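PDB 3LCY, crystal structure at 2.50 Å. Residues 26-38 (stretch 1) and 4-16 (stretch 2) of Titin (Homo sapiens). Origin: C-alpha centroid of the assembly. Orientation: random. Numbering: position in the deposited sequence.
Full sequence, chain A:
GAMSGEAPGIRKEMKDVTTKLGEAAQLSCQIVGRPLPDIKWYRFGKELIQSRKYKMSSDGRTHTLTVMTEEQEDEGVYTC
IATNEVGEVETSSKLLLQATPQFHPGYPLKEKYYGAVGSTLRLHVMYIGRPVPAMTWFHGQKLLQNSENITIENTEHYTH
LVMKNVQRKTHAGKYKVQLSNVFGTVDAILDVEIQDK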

# COMPACT_ATOMS: atom_id res chain seq x y z
N GLN A 26 11.11 6.11 10.54
CA GLN A 26 11.14 7.28 11.41
C GLN A 26 10.62 8.52 10.71
O GLN A 26 11.21 9.00 9.75
CB GLN A 26 12.56 7.53 11.93
CG GLN A 26 12.97 6.65 13.10
CD GLN A 26 14.37 6.95 13.60
OE1 GLN A 26 14.55 7.65 14.60
NE2 GLN A 26 15.37 6.41 12.91
N LEU A 27 9.49 9.04 11.20
CA LEU A 27 8.95 10.29 10.69
C LEU A 27 9.17 11.38 11.74
O LEU A 27 8.62 11.32 12.83
CB LEU A 27 7.46 10.15 10.37
CG LEU A 27 7.09 9.09 9.33
CD1 LEU A 27 6.47 7.87 10.00
CD2 LEU A 27 6.15 9.67 8.28
N SER A 28 9.99 12.37 11.40
CA SER A 28 10.38 13.38 12.37
C SER A 28 10.08 14.81 11.92
O SER A 28 9.94 15.09 10.73
CB SER A 28 11.87 13.24 12.70
OG SER A 28 12.26 14.15 13.70
N CYS A 29 10.00 15.71 12.90
CA CYS A 29 9.79 17.12 12.63
C CYS A 29 10.19 17.94 13.85
O CYS A 29 10.23 17.43 14.97
CB CYS A 29 8.32 17.39 12.28
SG CYS A 29 7.17 17.14 13.65
N GLN A 30 10.47 19.23 13.69
CA GLN A 30 10.75 20.10 14.80
C GLN A 30 9.77 21.21 14.96
O GLN A 30 9.61 21.99 14.10
CB GLN A 30 12.08 20.76 14.60
CG GLN A 30 13.11 19.88 14.18
CD GLN A 30 14.39 20.34 14.66
OE1 GLN A 30 14.48 21.37 15.26
NE2 GLN A 30 15.41 19.59 14.41
N ILE A 31 9.14 21.27 16.11
CA ILE A 31 8.20 22.29 16.47
C ILE A 31 8.51 22.85 17.84
O ILE A 31 8.66 22.15 18.78
CB ILE A 31 6.81 21.74 16.45
CG1 ILE A 31 6.53 21.05 15.13
CG2 ILE A 31 5.84 22.81 16.65
CD1 ILE A 31 5.42 20.10 15.15
N VAL A 32 8.63 24.17 17.91
CA VAL A 32 8.96 24.84 19.15
C VAL A 32 7.87 25.78 19.64
O VAL A 32 7.28 26.51 18.86
CB VAL A 32 10.28 25.61 19.01
CG1 VAL A 32 11.43 24.64 18.86
CG2 VAL A 32 10.22 26.53 17.82
N GLY A 33 7.62 25.75 20.94
CA GLY A 33 6.61 26.60 21.55
C GLY A 33 6.87 26.78 23.02
O GLY A 33 7.59 26.02 23.58
N ARG A 34 6.29 27.81 23.62
CA ARG A 34 6.32 28.01 25.05
C ARG A 34 4.93 28.31 25.43
O ARG A 34 4.38 29.26 24.97
CB ARG A 34 7.15 29.20 25.38
CG ARG A 34 8.60 29.02 25.16
CD ARG A 34 9.22 30.33 24.83
NE ARG A 34 10.63 30.23 24.58
CZ ARG A 34 11.56 30.77 25.35
NH1 ARG A 34 11.20 31.45 26.43
NH2 ARG A 34 12.83 30.64 25.05
N PRO A 35 4.33 27.49 26.25
CA PRO A 35 4.97 26.35 26.85
C PRO A 35 5.32 25.31 25.80
O PRO A 35 4.92 25.43 24.69
CB PRO A 35 3.89 25.83 27.78
CG PRO A 35 2.72 26.43 27.38
CD PRO A 35 3.03 27.72 26.84
N LEU A 36 6.12 24.32 26.15
CA LEU A 36 6.56 23.39 25.16
C LEU A 36 5.31 22.72 24.70
O LEU A 36 4.39 22.57 25.44
CB LEU A 36 7.52 22.37 25.75
CG LEU A 36 8.83 22.77 26.37
CD1 LEU A 36 9.49 21.65 27.08
CD2 LEU A 36 9.70 23.23 25.37
N PRO A 37 5.28 22.37 23.44
CA PRO A 37 4.13 21.74 22.84
C PRO A 37 3.85 20.30 23.21
O PRO A 37 4.73 19.52 23.36
CB PRO A 37 4.44 21.84 21.35
CG PRO A 37 5.84 22.30 21.26
CD PRO A 37 6.44 22.29 22.57
N ASP A 38 2.59 19.96 23.32
CA ASP A 38 2.20 18.60 23.47
C ASP A 38 1.95 17.99 22.10
O ASP A 38 1.32 18.57 21.29
CB ASP A 38 0.95 18.48 24.32
CG ASP A 38 1.14 19.00 25.72
OD1 ASP A 38 0.46 19.97 26.10
OD2 ASP A 38 1.95 18.42 26.47
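Stretch 2, residues 4-16: SGEAPGIRKEMKD

Stretch 2 runs alongside stretch 1 as its antiparallel neighbour: the axes of strand 26-34 and of the strand beginning at Glu6 approach to 4.2 Å, and their N-to-C directions differ by 166°. Sequence order in stretch 2 therefore descends through stretch 1, from Arg34 back to Leu27.

Ser4 makes no contact, and Gly5 is the first residue to touch, its CA 3.0 Å from Arg34 O. An ideal CB on Gly5 would fall 2.6 Å from that same oxygen, a clash. Glu6 (phi/psi -110/130) pairs with Arg34 through two backbone hydrogen bonds, Glu6 N to Arg34 O at 2.7 Å and Arg34 N to Glu6 O at 3.1 Å. Their side chains leave the same face of the sheet, which brings Glu6 OE1 within 3.5 Å of Arg34 NE; the oxygen lies well out of the guanidinium plane, so this salt bridge rests on charge alone.

Ala7 points away. At Pro8 (-58/131) the chain lies close to Gly33, CA to CA 4.2 Å, and a beta bulge shifts the register by one between Arg34 and Val32. Pro8 CA makes a CA-H...O contact with Val32 O at 3.3 Å (angle at H 145°), while its CB packs 3.5 Å from Ile31 CG2 and its CG 4.2 Å from Pro37 CB. Gly9 restores regular pairing: Gly9 N to Val32 O is 2.7 Å and Val32 N to Gly9 O 2.8 Å, with angles at hydrogen of 156° and 160°.

Ile10 (-83/123) faces Ile31 in a non-hydrogen-bonded pair, CA to CA 4.4 Å. Both side chains take the face opposite to that of Val32, and their CG1 atoms stand 4.1 Å apart. At Arg11 psi changes to -47 and the chain turns a corner, yet Arg11 N still donates to Gln30 O at 2.7 Å, and Val32 CG2 lies over one face of its guanidinium.

A second bulge, between Ile31 and Gln30, accompanies this corner. Gln30 O also receives a weak hydrogen bond from Lys12 N at 3.3 Å, and Gln30 N donates to Lys12 O at 2.9 Å. The Lys12 side chain extends along stretch 1, where NZ donates to Ser28 O at 2.6 Å.

Glu13 points away. Met14 (-65/145) starts sideways but its end comes nearer: CG lies 3.5 Å from Cys29 CB, and CE reaches 3.2 Å from Leu27 CB. Beyond it, a water accepts from Lys15 N at 3.2 Å and from Ser28 N at 3.1 Å, and Asp16 makes no contact.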

# COMPACT_ATOMS: atom_id res chain seq x y z
N SER A 4 2.18 36.00 27.91
CA SER A 4 2.49 35.44 26.61
C SER A 4 3.21 34.12 26.56
O SER A 4 4.01 33.76 27.42
CB SER A 4 3.27 36.47 25.79
OG SER A 4 2.48 37.60 25.50
N GLY A 5 2.89 33.40 25.50
CA GLY A 5 3.44 32.11 25.22
C GLY A 5 3.59 32.16 23.73
O GLY A 5 3.00 33.02 23.08
N GLU A 6 4.38 31.26 23.18
CA GLU A 6 4.57 31.25 21.75
C GLU A 6 3.88 30.00 21.26
O GLU A 6 4.09 28.92 21.80
CB GLU A 6 6.06 31.22 21.44
CG GLU A 6 6.84 32.19 22.29
CD GLU A 6 8.27 32.37 21.84
OE1 GLU A 6 9.11 32.77 22.67
OE2 GLU A 6 8.55 32.12 20.66
N ALA A 7 3.03 30.15 20.25
CA ALA A 7 2.31 29.03 19.70
C ALA A 7 3.35 28.18 19.03
O ALA A 7 4.41 28.67 18.67
CB ALA A 7 1.29 29.49 18.70
N PRO A 8 3.08 26.90 18.88
CA PRO A 8 4.06 26.02 18.25
C PRO A 8 4.44 26.50 16.85
O PRO A 8 3.59 26.78 16.03
CB PRO A 8 3.33 24.69 18.18
CG PRO A 8 2.33 24.76 19.23
CD PRO A 8 1.87 26.16 19.27
N GLY A 9 5.73 26.56 16.61
CA GLY A 9 6.28 26.99 15.34
C GLY A 9 7.09 25.89 14.73
O GLY A 9 7.85 25.22 15.41
N ILE A 10 6.94 25.69 13.44
CA ILE A 10 7.67 24.64 12.77
C ILE A 10 9.08 25.10 12.40
O ILE A 10 9.24 26.09 11.72
CB ILE A 10 6.91 24.17 11.51
CG1 ILE A 10 5.62 23.47 11.94
CG2 ILE A 10 7.75 23.26 10.68
CD1 ILE A 10 4.54 23.48 10.91
N ARG A 11 10.08 24.36 12.87
CA ARG A 11 11.48 24.66 12.56
C ARG A 11 11.86 23.81 11.36
O ARG A 11 12.44 24.28 10.41
CB ARG A 11 12.38 24.36 13.73
CG ARG A 11 12.37 25.43 14.77
CD ARG A 11 13.23 26.57 14.35
NE ARG A 11 13.09 27.72 15.23
CZ ARG A 11 13.76 27.89 16.35
NH1 ARG A 11 14.63 26.99 16.77
NH2 ARG A 11 13.56 28.97 17.07
N LYS A 12 11.50 22.54 11.44
CA LYS A 12 11.70 21.59 10.37
C LYS A 12 10.38 20.89 10.20
O LYS A 12 9.85 20.31 11.12
CB LYS A 12 12.80 20.61 10.74
CG LYS A 12 13.10 19.56 9.70
CD LYS A 12 12.37 18.25 9.99
CE LYS A 12 12.50 17.27 8.83
NZ LYS A 12 11.72 16.04 9.03
N GLU A 13 9.81 20.97 9.01
CA GLU A 13 8.56 20.30 8.72
C GLU A 13 8.78 18.85 8.38
O GLU A 13 9.87 18.45 8.03
CB GLU A 13 7.84 21.01 7.58
CG GLU A 13 8.53 20.91 6.27
CD GLU A 13 7.71 21.51 5.19
OE1 GLU A 13 7.12 22.57 5.43
OE2 GLU A 13 7.65 20.93 4.10
N MET A 14 7.74 18.05 8.47
CA MET A 14 7.85 16.64 8.16
C MET A 14 8.17 16.42 6.70
O MET A 14 7.73 17.16 5.84
CB MET A 14 6.58 15.89 8.52
CG MET A 14 6.45 15.61 9.97
SD MET A 14 5.13 14.49 10.29
CE MET A 14 5.99 12.95 10.24
N LYS A 15 8.96 15.40 6.44
CA LYS A 15 9.38 15.08 5.10
C LYS A 15 8.99 13.68 4.75
O LYS A 15 8.83 12.84 5.61
CB LYS A 15 10.90 15.18 5.00
CG LYS A 15 11.45 16.52 5.24
CD LYS A 15 11.07 17.48 4.15
CE LYS A 15 11.45 18.88 4.54
NZ LYS A 15 11.36 19.81 3.41
N ASP A 16 8.82 13.44 3.47
CA ASP A 16 8.50 12.11 2.99
C ASP A 16 9.64 11.15 3.32
O ASP A 16 10.81 11.49 3.17
CB ASP A 16 8.23 12.12 1.48
CG ASP A 16 6.90 12.77 1.14
OD1 ASP A 16 6.13 13.07 2.07
OD2 ASP A 16 6.63 12.97 -0.06
O HOH W 1 10.08 13.11 8.36